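Local coordinates for acetyl-CoA hydrolase/transferase family protein (Porphyromonas gingivalis, PDB 2NVV) that probably transfers coenzyme A between an acyl-CoA and acetate, or hydrolyses acetyl-CoA, as a zinc-binding member of the acetyl-CoA hydrolase/transferase family, at residues N31-P36 against I156-D161; I6-A11 against G208-S213; F238-M243 against G271-I276; K250-L255 against D275-N280; D111-F116 against C174-P179. All blocks are in the same frame, centred on the assembly; numbering follows the deposited sequence.

Contact 2 opens first along the chain, at I6-A11, and closes at G208-S213, so it brackets much of the N-terminal half. Within that span lie contact 1, from N31-P36 to I156-D161, and contact 5, from D111-F116 to C174-P179. These two cross, since contact 5 opens before contact 1 has closed. Contacts 1 and 2 have centres 7 Å apart and meet through the adjacent strands 154-160 and 206-212. Contact 5 ties the end of helix 108-113 to a loop. Later in the chain, contacts 3 and 4 join helix 226-245 and the loop after it to one shared passage, D275 and I276, between helix 261-272 and strand 279-282.

Contact 1 of 5, residues N31-P36 against I156-D161; sequences NPKVVP and IVELND
E158 has CG anti to its backbone N (chi1 -156°), and chi2 is close to trans (166°). This extended chain carries the carboxylate from strand 154-160 straight to the backbone of K33-V35. There the oxygens meet three successive N-H groups. The shortest and straightest bond runs from K33 N to E158 OE2, at 2.5 Å and 169°, and it uses the syn lone pair of OE2. V34 N makes weak bonds to both OE1 and OE2. V35 N adds a weak bond to OE1, at 3.3 Å. The N-H groups sit just ahead of and at the start of helix 35-47, so the local field would probably stabilise the carboxylate in its charged form. Strand 154-160 and the helix belong to a parallel alpha/beta domain of Rossmann-like character, in which helix 35-47 follows strand 20-23. Apolar groups line the same carboxylate. CB of P32 lies 3.5 Å from E158 OE1, and CG1 of V34 is just as near to that oxygen. V35 and E158 run antiparallel alongside each other, with V35 CG2 3.4 Å from E158 OE1. Two residues back along the strand, I156 CG2 touches V35 CG2 at 4.1 Å. K33 reaches elsewhere: its NZ bonds N31 O and forms a salt bridge with E126, which also accepts from N160 ND2.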
# COMPACT_ATOMS: atom_id res chain seq x y z
N ASN A 31 -6.18 20.19 -18.87
CA ASN A 31 -7.35 19.52 -19.42
C ASN A 31 -8.04 20.28 -20.53
O ASN A 31 -8.03 21.51 -20.55
CB ASN A 31 -8.37 19.28 -18.31
CG ASN A 31 -8.16 17.99 -17.57
OD1 ASN A 31 -8.59 16.93 -18.01
ND2 ASN A 31 -7.47 18.06 -16.45
N PRO A 32 -8.65 19.56 -21.48
CA PRO A 32 -9.35 20.20 -22.59
C PRO A 32 -10.56 20.94 -21.98
O PRO A 32 -11.16 20.45 -21.02
CB PRO A 32 -9.75 19.02 -23.47
CG PRO A 32 -9.89 17.89 -22.49
CD PRO A 32 -8.67 18.09 -21.64
N LYS A 33 -10.90 22.10 -22.53
CA LYS A 33 -11.99 22.91 -21.99
C LYS A 33 -13.17 23.24 -22.91
O LYS A 33 -14.21 23.71 -22.45
CB LYS A 33 -11.41 24.23 -21.46
CG LYS A 33 -10.31 24.05 -20.46
CD LYS A 33 -9.52 25.34 -20.29
CE LYS A 33 -8.43 25.20 -19.23
NZ LYS A 33 -7.38 24.22 -19.62
N VAL A 34 -13.03 23.00 -24.21
CA VAL A 34 -14.12 23.33 -25.13
C VAL A 34 -14.73 22.14 -25.89
O VAL A 34 -15.92 22.13 -26.20
CB VAL A 34 -13.65 24.44 -26.12
CG1 VAL A 34 -12.77 23.84 -27.19
CG2 VAL A 34 -14.85 25.14 -26.72
N VAL A 35 -13.92 21.12 -26.16
CA VAL A 35 -14.45 19.97 -26.87
C VAL A 35 -15.40 19.12 -26.03
O VAL A 35 -16.47 18.73 -26.49
CB VAL A 35 -13.31 19.09 -27.42
CG1 VAL A 35 -13.89 17.80 -28.03
CG2 VAL A 35 -12.53 19.86 -28.47
N PRO A 36 -15.02 18.80 -24.77
CA PRO A 36 -15.94 17.98 -23.97
C PRO A 36 -17.36 18.54 -23.86
O PRO A 36 -18.33 17.78 -23.76
CB PRO A 36 -15.22 17.87 -22.61
CG PRO A 36 -14.24 19.00 -22.63
CD PRO A 36 -13.77 19.05 -24.04
N ILE A 156 -7.56 14.26 -30.46
CA ILE A 156 -8.18 15.56 -30.70
C ILE A 156 -7.39 16.58 -29.88
O ILE A 156 -7.45 16.57 -28.65
CB ILE A 156 -9.65 15.59 -30.24
CG1 ILE A 156 -10.48 14.63 -31.09
CG2 ILE A 156 -10.19 17.01 -30.33
CD1 ILE A 156 -11.95 14.55 -30.68
N VAL A 157 -6.65 17.44 -30.56
CA VAL A 157 -5.84 18.46 -29.89
C VAL A 157 -6.53 19.82 -29.73
O VAL A 157 -7.29 20.27 -30.59
CB VAL A 157 -4.51 18.69 -30.64
CG1 VAL A 157 -3.65 19.69 -29.88
CG2 VAL A 157 -3.79 17.35 -30.83
N GLU A 158 -6.24 20.47 -28.61
CA GLU A 158 -6.80 21.76 -28.27
C GLU A 158 -5.62 22.71 -28.02
O GLU A 158 -4.94 22.59 -27.01
CB GLU A 158 -7.64 21.59 -27.01
CG GLU A 158 -8.73 22.60 -26.80
CD GLU A 158 -9.72 22.16 -25.73
OE1 GLU A 158 -10.60 21.31 -26.01
OE2 GLU A 158 -9.60 22.65 -24.59
N LEU A 159 -5.36 23.62 -28.95
CA LEU A 159 -4.24 24.57 -28.87
C LEU A 159 -4.61 25.84 -28.11
O LEU A 159 -5.21 26.76 -28.68
CB LEU A 159 -3.78 24.94 -30.27
CG LEU A 159 -2.29 25.04 -30.60
CD1 LEU A 159 -2.14 25.82 -31.89
CD2 LEU A 159 -1.52 25.73 -29.50
N ASN A 160 -4.22 25.91 -26.84
CA ASN A 160 -4.54 27.06 -25.99
C ASN A 160 -3.62 28.28 -26.17
O ASN A 160 -2.41 28.19 -26.04
CB ASN A 160 -4.52 26.64 -24.52
CG ASN A 160 -5.36 27.54 -23.65
OD1 ASN A 160 -5.48 28.73 -23.92
ND2 ASN A 160 -5.93 26.98 -22.59
N ASP A 161 -4.23 29.42 -26.45
CA ASP A 161 -3.54 30.70 -26.63
C ASP A 161 -2.72 31.13 -25.42
O ASP A 161 -1.61 31.61 -25.54
CB ASP A 161 -4.58 31.80 -26.88
CG ASP A 161 -4.61 32.26 -28.30
OD1 ASP A 161 -3.56 32.74 -28.77
OD2 ASP A 161 -5.67 32.14 -28.95

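Contact 2 of 5, residues I6-A11 against G208-S213; sequences ITAEEA and GVVRTS
V210 is the hub of this contact. Its two methyls spread over the backbone and side chains of I6-A11. CG2 of V210 touches I6 CG1 at 4.1 Å and A11 CB at 4.0 Å. CG1 of V210 faces A8, 3.9 Å from A8 N. The side chain of I6 lies roughly perpendicular to that of V210. I6 has CG1 in the crowded position between its backbone N and carbonyl carbon (chi1 58°), and this turns CD1 onto the backbone of G208. There I6 CD1 rests 3.7 Å from G208 CA, against a residue with no side chain.

The two backbones also meet. I6 N donates to V209 O at 3.2 Å, and the donor stands above the carbonyl plane. I6 O receives a CA-H contact from V210 CA at 3.6 Å.

Further out, the start of helix 8-12 is fixed by a capping box. T7 is the N-cap residue. Its OG1 accepts from E10 N at 3.0 Å, and more weakly from E9 N. In return, T7 N donates to E10 OE2, reached from above the carboxylate plane. The capped turn carries A11 CB toward V210, with A8 alongside.

Strand 206-212 is the outermost strand at one end of the seven-stranded parallel sheet in this chain. Strand 154-160 pairs with its inner side. From helix 8-12, A11 touches I156 of strand 154-160, and A8 reaches V34 in the loop before helix 35-47.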
# COMPACT_ATOMS: atom_id res chain seq x y z
N ILE A 6 -9.94 22.48 -36.89
CA ILE A 6 -11.39 22.37 -36.89
C ILE A 6 -12.03 23.03 -35.69
O ILE A 6 -11.35 23.61 -34.84
CB ILE A 6 -11.81 20.89 -36.92
CG1 ILE A 6 -11.23 20.16 -35.71
CG2 ILE A 6 -11.34 20.23 -38.19
CD1 ILE A 6 -11.57 18.69 -35.66
N THR A 7 -13.36 22.94 -35.62
CA THR A 7 -14.12 23.53 -34.53
C THR A 7 -14.37 22.50 -33.44
O THR A 7 -14.14 21.31 -33.64
CB THR A 7 -15.48 24.04 -35.01
OG1 THR A 7 -16.28 22.94 -35.45
CG2 THR A 7 -15.31 25.00 -36.16
N ALA A 8 -14.83 22.96 -32.29
CA ALA A 8 -15.10 22.06 -31.19
C ALA A 8 -16.29 21.18 -31.53
O ALA A 8 -16.49 20.13 -30.92
CB ALA A 8 -15.39 22.85 -29.92
N GLU A 9 -17.08 21.61 -32.50
CA GLU A 9 -18.26 20.86 -32.92
C GLU A 9 -17.88 19.75 -33.89
O GLU A 9 -18.41 18.65 -33.81
CB GLU A 9 -19.28 21.79 -33.56
CG GLU A 9 -19.89 22.83 -32.63
CD GLU A 9 -18.93 23.93 -32.23
OE1 GLU A 9 -18.21 24.45 -33.10
OE2 GLU A 9 -18.90 24.29 -31.03
N GLU A 10 -16.96 20.05 -34.80
CA GLU A 10 -16.49 19.07 -35.77
C GLU A 10 -15.71 17.99 -35.04
O GLU A 10 -15.81 16.80 -35.35
CB GLU A 10 -15.59 19.74 -36.81
CG GLU A 10 -16.21 20.91 -37.53
CD GLU A 10 -15.27 21.53 -38.55
OE1 GLU A 10 -15.01 20.88 -39.59
OE2 GLU A 10 -14.78 22.66 -38.31
N ALA A 11 -14.91 18.42 -34.06
CA ALA A 11 -14.08 17.52 -33.28
C ALA A 11 -14.94 16.55 -32.49
O ALA A 11 -14.61 15.37 -32.40
CB ALA A 11 -13.21 18.32 -32.33
N GLY A 208 -7.71 16.37 -35.64
CA GLY A 208 -7.95 17.81 -35.70
C GLY A 208 -7.36 18.62 -34.56
O GLY A 208 -7.12 18.10 -33.46
N VAL A 209 -7.14 19.91 -34.84
CA VAL A 209 -6.60 20.84 -33.85
C VAL A 209 -7.56 22.01 -33.67
O VAL A 209 -7.79 22.78 -34.60
CB VAL A 209 -5.22 21.41 -34.27
CG1 VAL A 209 -4.72 22.37 -33.20
CG2 VAL A 209 -4.21 20.27 -34.46
N VAL A 210 -8.11 22.13 -32.47
CA VAL A 210 -9.05 23.21 -32.16
C VAL A 210 -8.31 24.32 -31.43
O VAL A 210 -7.69 24.08 -30.39
CB VAL A 210 -10.20 22.71 -31.25
CG1 VAL A 210 -11.24 23.80 -31.07
CG2 VAL A 210 -10.84 21.46 -31.83
N ARG A 211 -8.37 25.53 -31.97
CA ARG A 211 -7.69 26.65 -31.33
C ARG A 211 -8.55 27.20 -30.22
O ARG A 211 -9.74 27.42 -30.39
CB ARG A 211 -7.40 27.76 -32.34
CG ARG A 211 -6.41 27.39 -33.43
CD ARG A 211 -5.90 28.66 -34.11
NE ARG A 211 -5.02 28.38 -35.25
CZ ARG A 211 -5.44 28.05 -36.47
NH1 ARG A 211 -6.75 27.96 -36.73
NH2 ARG A 211 -4.56 27.83 -37.44
N THR A 212 -7.93 27.43 -29.06
CA THR A 212 -8.66 27.99 -27.93
C THR A 212 -7.82 29.07 -27.26
O THR A 212 -6.65 29.25 -27.58
CB THR A 212 -8.99 26.91 -26.86
OG1 THR A 212 -7.78 26.52 -26.20
CG2 THR A 212 -9.63 25.69 -27.51
N SER A 213 -8.45 29.79 -26.34
CA SER A 213 -7.77 30.82 -25.59
C SER A 213 -8.46 30.79 -24.25
O SER A 213 -9.45 31.48 -24.03
CB SER A 213 -7.94 32.18 -26.25
OG SER A 213 -7.13 33.15 -25.61

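Contact 3 of 5, residues F238-M243 against G271-I276; sequences FLVSEM and GDNPDI
A single methyl carries most of this contact, and no hydrogen bond crosses it. CG1 of V240, anti to the carbonyl carbon, projects from helix 226-245 and meets three residues of N273-I276. It lies 3.5 Å from N273 OD1, 3.8 Å from D275 CB and 3.4 Å from I276 CD1. The V240 side chain runs nearly square to that of I276. In I276, chi1 (-71°) and chi2 (-70°) together bring CD1 against the helix. L239 CB, one turn before M243, also touches I276 CD1, at 4.2 Å. M243 is selenomethionine, bent at chi3, and its CE packs at 3.9 Å on I276 CD1. The same CE also lies beside the carbonyl O of D275.

The partner is held in shape from within. N273 OD1 accepts from D275 N at 3.1 Å, in the plane of its carbonyl, which makes an Asx turn. I276 N bonds N273 O and closes a type I beta turn. The amide of N273 is therefore fixed where V240 meets it. L239 is also backed by I390 of strand 389-392. The contact joins one helix of an alpha/beta domain to the turn that leaves helix 261-272, the helix that begins at the predicted CoA-binding glycine loop.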
# COMPACT_ATOMS: atom_id res chain seq x y z
N PHE A 238 7.02 19.50 14.44
CA PHE A 238 7.26 18.07 14.61
C PHE A 238 8.45 17.67 13.76
O PHE A 238 9.38 17.01 14.22
CB PHE A 238 6.02 17.29 14.18
CG PHE A 238 6.26 15.81 13.99
CD1 PHE A 238 6.57 15.01 15.08
CD2 PHE A 238 6.16 15.23 12.73
CE1 PHE A 238 6.79 13.65 14.92
CE2 PHE A 238 6.38 13.87 12.56
CZ PHE A 238 6.70 13.07 13.66
N LEU A 239 8.43 18.10 12.51
CA LEU A 239 9.49 17.79 11.58
C LEU A 239 10.87 18.28 12.04
O LEU A 239 11.83 17.51 12.01
CB LEU A 239 9.13 18.33 10.19
CG LEU A 239 8.54 17.31 9.19
CD1 LEU A 239 7.84 16.18 9.90
CD2 LEU A 239 7.60 18.02 8.24
N VAL A 240 10.98 19.54 12.48
CA VAL A 240 12.30 20.00 12.93
C VAL A 240 12.70 19.17 14.15
O VAL A 240 13.86 18.83 14.35
CB VAL A 240 12.31 21.52 13.33
CG1 VAL A 240 11.55 22.34 12.32
CG2 VAL A 240 11.73 21.71 14.71
N SER A 241 11.70 18.83 14.95
CA SER A 241 11.93 18.06 16.16
C SER A 241 12.45 16.67 15.86
O SER A 241 13.26 16.12 16.62
CB SER A 241 10.63 17.99 16.94
OG SER A 241 10.75 17.07 18.00
N GLU A 242 11.99 16.11 14.75
CA GLU A 242 12.41 14.78 14.32
C GLU A 242 13.82 14.79 13.80
O GLU A 242 14.57 13.84 14.03
CB GLU A 242 11.47 14.27 13.22
CG GLU A 242 10.11 13.83 13.74
CD GLU A 242 10.23 12.76 14.81
OE1 GLU A 242 10.61 11.62 14.47
OE2 GLU A 242 9.96 13.08 15.98
N MSE A 243 14.20 15.86 13.11
CA MSE A 243 15.55 15.98 12.58
C MSE A 243 16.57 16.02 13.70
O MSE A 243 17.61 15.36 13.63
CB MSE A 243 15.71 17.23 11.73
CG MSE A 243 14.94 17.21 10.43
SE MSE A 243 15.49 18.66 9.30
CE MSE A 243 14.41 20.08 9.98
N GLY A 271 7.93 27.30 5.77
CA GLY A 271 8.67 28.45 5.30
C GLY A 271 9.04 29.41 6.43
O GLY A 271 10.11 30.03 6.39
N ASP A 272 8.19 29.52 7.44
CA ASP A 272 8.47 30.43 8.54
C ASP A 272 9.29 29.83 9.69
O ASP A 272 9.71 30.55 10.60
CB ASP A 272 7.16 31.01 9.09
CG ASP A 272 6.72 32.27 8.34
OD1 ASP A 272 5.67 32.84 8.71
OD2 ASP A 272 7.42 32.70 7.38
N ASN A 273 9.52 28.53 9.66
CA ASN A 273 10.32 27.90 10.70
C ASN A 273 11.75 27.81 10.16
O ASN A 273 12.04 26.99 9.29
CB ASN A 273 9.78 26.51 11.02
CG ASN A 273 10.35 25.97 12.31
OD1 ASN A 273 11.56 25.88 12.48
ND2 ASN A 273 9.46 25.60 13.23
N PRO A 274 12.66 28.66 10.67
CA PRO A 274 14.06 28.69 10.25
C PRO A 274 14.81 27.38 10.42
O PRO A 274 15.81 27.15 9.74
CB PRO A 274 14.65 29.81 11.10
CG PRO A 274 13.87 29.69 12.38
CD PRO A 274 12.45 29.52 11.85
N ASP A 275 14.33 26.52 11.32
CA ASP A 275 14.96 25.22 11.54
C ASP A 275 14.62 24.26 10.43
O ASP A 275 15.14 23.14 10.38
CB ASP A 275 14.54 24.63 12.87
CG ASP A 275 15.22 25.29 14.04
OD1 ASP A 275 16.45 25.52 13.95
OD2 ASP A 275 14.54 25.56 15.05
N ILE A 276 13.73 24.68 9.53
CA ILE A 276 13.37 23.85 8.38
C ILE A 276 14.25 24.36 7.25
O ILE A 276 14.08 25.49 6.80
CB ILE A 276 11.88 24.01 7.98
CG1 ILE A 276 10.97 23.36 9.02
CG2 ILE A 276 11.63 23.37 6.62
CD1 ILE A 276 11.02 21.86 9.04

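Contact 4 of 5, residues K250-L255 against D275-N280; sequences KDFLPL and DIPAFN
F252 and F279 run alongside each other in the same direction. It is F279 CB, not its ring, that meets the F252 ring, at the edge, 3.6 Å from F252 CD1. The F279 ring is turned by chi1 (61°), with CG in the crowded position between backbone N and carbonyl carbon, to where L255 meets it crosswise. L255 CD1 lies 3.6 Å from F279 CD1 and F279 CE1. F252 is also bordered by P277, whose CG touches F252 CB at 3.5 Å. I276 CG2 comes in obliquely, 4.0 Å from F252 CE1. Beyond the side chains, one backbone bond joins the segments: L255 N donates to N280 O at 3.2 Å and 155°, in the carbonyl plane. L255 also has a backbone bond with Y282, the pattern expected of parallel pairing. L270 of helix 261-272 packs on L255, I276 and F279, and M243 of helix 226-245 packs on F252 and P277. Strand 255-257, helix 261-272 and strand 279-282 follow one another in the chain, and the L255 bonds are consistent with a beta-alpha-beta unit. The turn after its first strand is the predicted CoA-binding loop, whose glycines are consistent with a Rossmann-type pattern.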
# COMPACT_ATOMS: atom_id res chain seq x y z
N LYS A 250 19.48 15.58 8.75
CA LYS A 250 19.64 17.01 8.98
C LYS A 250 19.35 17.93 7.80
O LYS A 250 18.88 19.05 8.00
CB LYS A 250 21.05 17.30 9.51
CG LYS A 250 21.12 17.51 11.01
CD LYS A 250 20.60 16.30 11.81
CE LYS A 250 20.83 16.53 13.29
NZ LYS A 250 20.63 15.29 14.10
N ASP A 251 19.64 17.48 6.59
CA ASP A 251 19.37 18.30 5.41
C ASP A 251 17.92 18.17 4.93
O ASP A 251 17.58 18.67 3.86
CB ASP A 251 20.30 17.91 4.26
CG ASP A 251 21.76 18.16 4.57
OD1 ASP A 251 22.08 19.28 5.01
OD2 ASP A 251 22.57 17.23 4.37
N PHE A 252 17.09 17.49 5.72
CA PHE A 252 15.68 17.29 5.39
C PHE A 252 15.51 16.31 4.22
O PHE A 252 16.47 15.70 3.75
CB PHE A 252 15.02 18.63 5.05
CG PHE A 252 13.57 18.71 5.42
CD1 PHE A 252 12.71 19.58 4.76
CD2 PHE A 252 13.05 17.94 6.46
CE1 PHE A 252 11.38 19.68 5.12
CE2 PHE A 252 11.71 18.04 6.83
CZ PHE A 252 10.88 18.91 6.16
N LEU A 253 14.27 16.19 3.74
CA LEU A 253 13.93 15.27 2.65
C LEU A 253 12.86 15.89 1.74
O LEU A 253 12.33 16.95 2.05
CB LEU A 253 13.40 13.96 3.24
CG LEU A 253 14.27 12.71 3.34
CD1 LEU A 253 15.72 13.06 3.43
CD2 LEU A 253 13.85 11.91 4.56
N PRO A 254 12.56 15.25 0.59
CA PRO A 254 11.54 15.79 -0.31
C PRO A 254 10.19 15.74 0.37
O PRO A 254 9.94 14.84 1.18
CB PRO A 254 11.60 14.84 -1.51
CG PRO A 254 12.99 14.35 -1.49
CD PRO A 254 13.24 14.10 -0.03
N LEU A 255 9.32 16.69 0.05
CA LEU A 255 7.99 16.72 0.64
C LEU A 255 6.86 16.54 -0.35
O LEU A 255 7.01 16.78 -1.54
CB LEU A 255 7.74 18.03 1.39
CG LEU A 255 8.56 18.39 2.63
CD1 LEU A 255 8.07 19.73 3.13
CD2 LEU A 255 8.40 17.35 3.73
N ASP A 275 14.33 26.52 11.32
CA ASP A 275 14.96 25.22 11.54
C ASP A 275 14.62 24.26 10.43
O ASP A 275 15.14 23.14 10.38
CB ASP A 275 14.54 24.63 12.87
CG ASP A 275 15.22 25.29 14.04
OD1 ASP A 275 16.45 25.52 13.95
OD2 ASP A 275 14.54 25.56 15.05
N ILE A 276 13.73 24.68 9.53
CA ILE A 276 13.37 23.85 8.38
C ILE A 276 14.25 24.36 7.25
O ILE A 276 14.08 25.49 6.80
CB ILE A 276 11.88 24.01 7.98
CG1 ILE A 276 10.97 23.36 9.02
CG2 ILE A 276 11.63 23.37 6.62
CD1 ILE A 276 11.02 21.86 9.04
N PRO A 277 15.22 23.55 6.79
CA PRO A 277 16.11 23.98 5.70
C PRO A 277 15.40 24.10 4.35
O PRO A 277 14.37 23.46 4.12
CB PRO A 277 17.19 22.89 5.71
CG PRO A 277 16.45 21.68 6.15
CD PRO A 277 15.60 22.22 7.29
N ALA A 278 15.94 24.94 3.46
CA ALA A 278 15.37 25.13 2.14
C ALA A 278 15.10 23.72 1.63
O ALA A 278 15.97 22.85 1.68
CB ALA A 278 16.35 25.85 1.22
N PHE A 279 13.89 23.49 1.12
CA PHE A 279 13.53 22.16 0.69
C PHE A 279 12.95 22.05 -0.71
O PHE A 279 12.61 23.04 -1.35
CB PHE A 279 12.56 21.57 1.72
CG PHE A 279 11.27 22.36 1.88
CD1 PHE A 279 10.12 22.01 1.15
CD2 PHE A 279 11.20 23.44 2.76
CE1 PHE A 279 8.94 22.73 1.30
CE2 PHE A 279 10.02 24.17 2.91
CZ PHE A 279 8.89 23.81 2.18
N ASN A 280 12.85 20.81 -1.18
CA ASN A 280 12.30 20.53 -2.50
C ASN A 280 10.99 19.79 -2.33
O ASN A 280 10.75 19.16 -1.31
CB ASN A 280 13.27 19.66 -3.31
CG ASN A 280 14.63 20.31 -3.51
OD1 ASN A 280 15.64 19.82 -3.01
ND2 ASN A 280 14.66 21.43 -4.24

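Contact 5 of 5, residues D111-F116 against C174-P179; sequences DLRYGF and CEPLDP
A salt-bridge network of R113, E175 and D178 joins the C-terminal end of helix 108-113 to the loop that follows strand 154-160. The helix finishes in a Schellman motif, with G115 at positive phi and two backbone bonds back into the last turn. R113, just before this end, bends at chi3 and turns its guanidinium side-on to D178. The two planes are nearly coplanar, 5° apart. R113 NE meets D178 OD1 at 3.1 Å and also D178 OD2, while R113 NH1 meets OD2 at 2.9 Å. All three bonds use syn lone pairs. E175 comes differently. Its carboxylate stands 82° to the guanidinium, and R113 NH2 reaches E175 OE2 at 3.1 Å from above the carboxylate plane. CB of E175 lies over one face of the guanidinium. P176 CD packs obliquely, 3.6 Å from R113 NH1. Further partners share the network: R182 pairs with D178, R150 with E175 and E334 with R113, while T147 OG1 also bonds E175 OE2. The surrounding positive charges would probably keep both carboxylates ionised. Nearby, Y114 stacks on Y387 of the second subunit, so this helix end also lies at the dimer interface. D178 meets the Y114 ring at its edge, with D178 CG 3.7 Å from Y114 CE1. Next along the loop, P179 CD lies 3.3 Å from Y114 OH.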
# COMPACT_ATOMS: atom_id res chain seq x y z
N ASP A 111 -1.46 -0.00 -16.01
CA ASP A 111 -2.57 -0.95 -16.06
C ASP A 111 -3.35 -0.81 -17.35
O ASP A 111 -4.04 -1.74 -17.77
CB ASP A 111 -3.49 -0.74 -14.85
CG ASP A 111 -2.90 -1.33 -13.58
OD1 ASP A 111 -1.70 -1.67 -13.58
OD2 ASP A 111 -3.63 -1.45 -12.57
N LEU A 112 -3.25 0.36 -17.96
CA LEU A 112 -3.92 0.62 -19.23
C LEU A 112 -3.11 -0.13 -20.27
O LEU A 112 -3.67 -0.79 -21.14
CB LEU A 112 -3.91 2.12 -19.53
CG LEU A 112 -5.15 2.89 -19.07
CD1 LEU A 112 -4.91 4.39 -19.14
CD2 LEU A 112 -6.34 2.47 -19.93
N ARG A 113 -1.79 -0.03 -20.17
CA ARG A 113 -0.90 -0.71 -21.09
C ARG A 113 -1.02 -2.22 -20.95
O ARG A 113 -0.93 -2.95 -21.93
CB ARG A 113 0.55 -0.26 -20.85
CG ARG A 113 0.77 1.24 -21.06
CD ARG A 113 2.24 1.55 -21.29
NE ARG A 113 3.06 1.21 -20.13
CZ ARG A 113 3.32 2.03 -19.12
NH1 ARG A 113 4.08 1.61 -18.12
NH2 ARG A 113 2.84 3.27 -19.12
N TYR A 114 -1.23 -2.68 -19.72
CA TYR A 114 -1.39 -4.11 -19.44
C TYR A 114 -2.69 -4.65 -20.04
O TYR A 114 -2.88 -5.86 -20.16
CB TYR A 114 -1.39 -4.37 -17.92
CG TYR A 114 -0.10 -4.02 -17.22
CD1 TYR A 114 1.05 -3.74 -17.95
CD2 TYR A 114 -0.02 -3.99 -15.83
CE1 TYR A 114 2.26 -3.43 -17.31
CE2 TYR A 114 1.18 -3.69 -15.18
CZ TYR A 114 2.31 -3.41 -15.93
OH TYR A 114 3.50 -3.10 -15.31
N GLY A 115 -3.59 -3.74 -20.40
CA GLY A 115 -4.86 -4.11 -20.99
C GLY A 115 -5.95 -4.36 -19.96
O GLY A 115 -7.02 -4.88 -20.31
N PHE A 116 -5.70 -3.98 -18.71
CA PHE A 116 -6.67 -4.20 -17.64
C PHE A 116 -8.01 -3.51 -17.86
O PHE A 116 -9.06 -4.03 -17.47
CB PHE A 116 -6.08 -3.77 -16.30
CG PHE A 116 -4.96 -4.65 -15.83
CD1 PHE A 116 -4.61 -5.80 -16.53
CD2 PHE A 116 -4.24 -4.33 -14.68
CE1 PHE A 116 -3.55 -6.62 -16.10
CE2 PHE A 116 -3.18 -5.15 -14.23
CZ PHE A 116 -2.84 -6.29 -14.95
N CYS A 174 7.54 10.50 -20.45
CA CYS A 174 7.99 9.18 -20.86
C CYS A 174 7.19 8.08 -20.19
O CYS A 174 6.31 8.34 -19.36
CB CYS A 174 9.49 8.99 -20.58
SG CYS A 174 10.05 9.20 -18.86
N GLU A 175 7.49 6.86 -20.59
CA GLU A 175 6.87 5.66 -20.06
C GLU A 175 7.97 4.63 -20.00
O GLU A 175 8.89 4.66 -20.81
CB GLU A 175 5.79 5.14 -21.00
CG GLU A 175 4.60 6.05 -21.16
CD GLU A 175 3.56 5.47 -22.08
OE1 GLU A 175 3.88 5.29 -23.28
OE2 GLU A 175 2.44 5.18 -21.59
N PRO A 176 7.90 3.71 -19.04
CA PRO A 176 8.94 2.68 -18.93
C PRO A 176 8.53 1.44 -19.71
O PRO A 176 7.38 1.30 -20.10
CB PRO A 176 8.99 2.41 -17.43
CG PRO A 176 7.54 2.49 -17.07
CD PRO A 176 7.04 3.71 -17.84
N LEU A 177 9.48 0.55 -19.95
CA LEU A 177 9.16 -0.70 -20.63
C LEU A 177 8.28 -1.43 -19.62
O LEU A 177 8.26 -1.08 -18.44
CB LEU A 177 10.44 -1.49 -20.91
CG LEU A 177 11.15 -1.33 -22.27
CD1 LEU A 177 10.74 -0.05 -22.95
CD2 LEU A 177 12.67 -1.37 -22.04
N ASP A 178 7.55 -2.44 -20.06
CA ASP A 178 6.69 -3.18 -19.16
C ASP A 178 7.27 -4.56 -18.89
O ASP A 178 8.07 -5.08 -19.67
CB ASP A 178 5.29 -3.28 -19.75
CG ASP A 178 4.58 -1.93 -19.80
OD1 ASP A 178 3.82 -1.68 -20.76
OD2 ASP A 178 4.78 -1.13 -18.86
N PRO A 179 6.90 -5.17 -17.76
CA PRO A 179 7.45 -6.50 -17.48
C PRO A 179 7.23 -7.49 -18.62
O PRO A 179 6.24 -7.41 -19.34
CB PRO A 179 6.76 -6.91 -16.17
CG PRO A 179 5.55 -6.02 -16.09
CD PRO A 179 6.02 -4.72 -16.67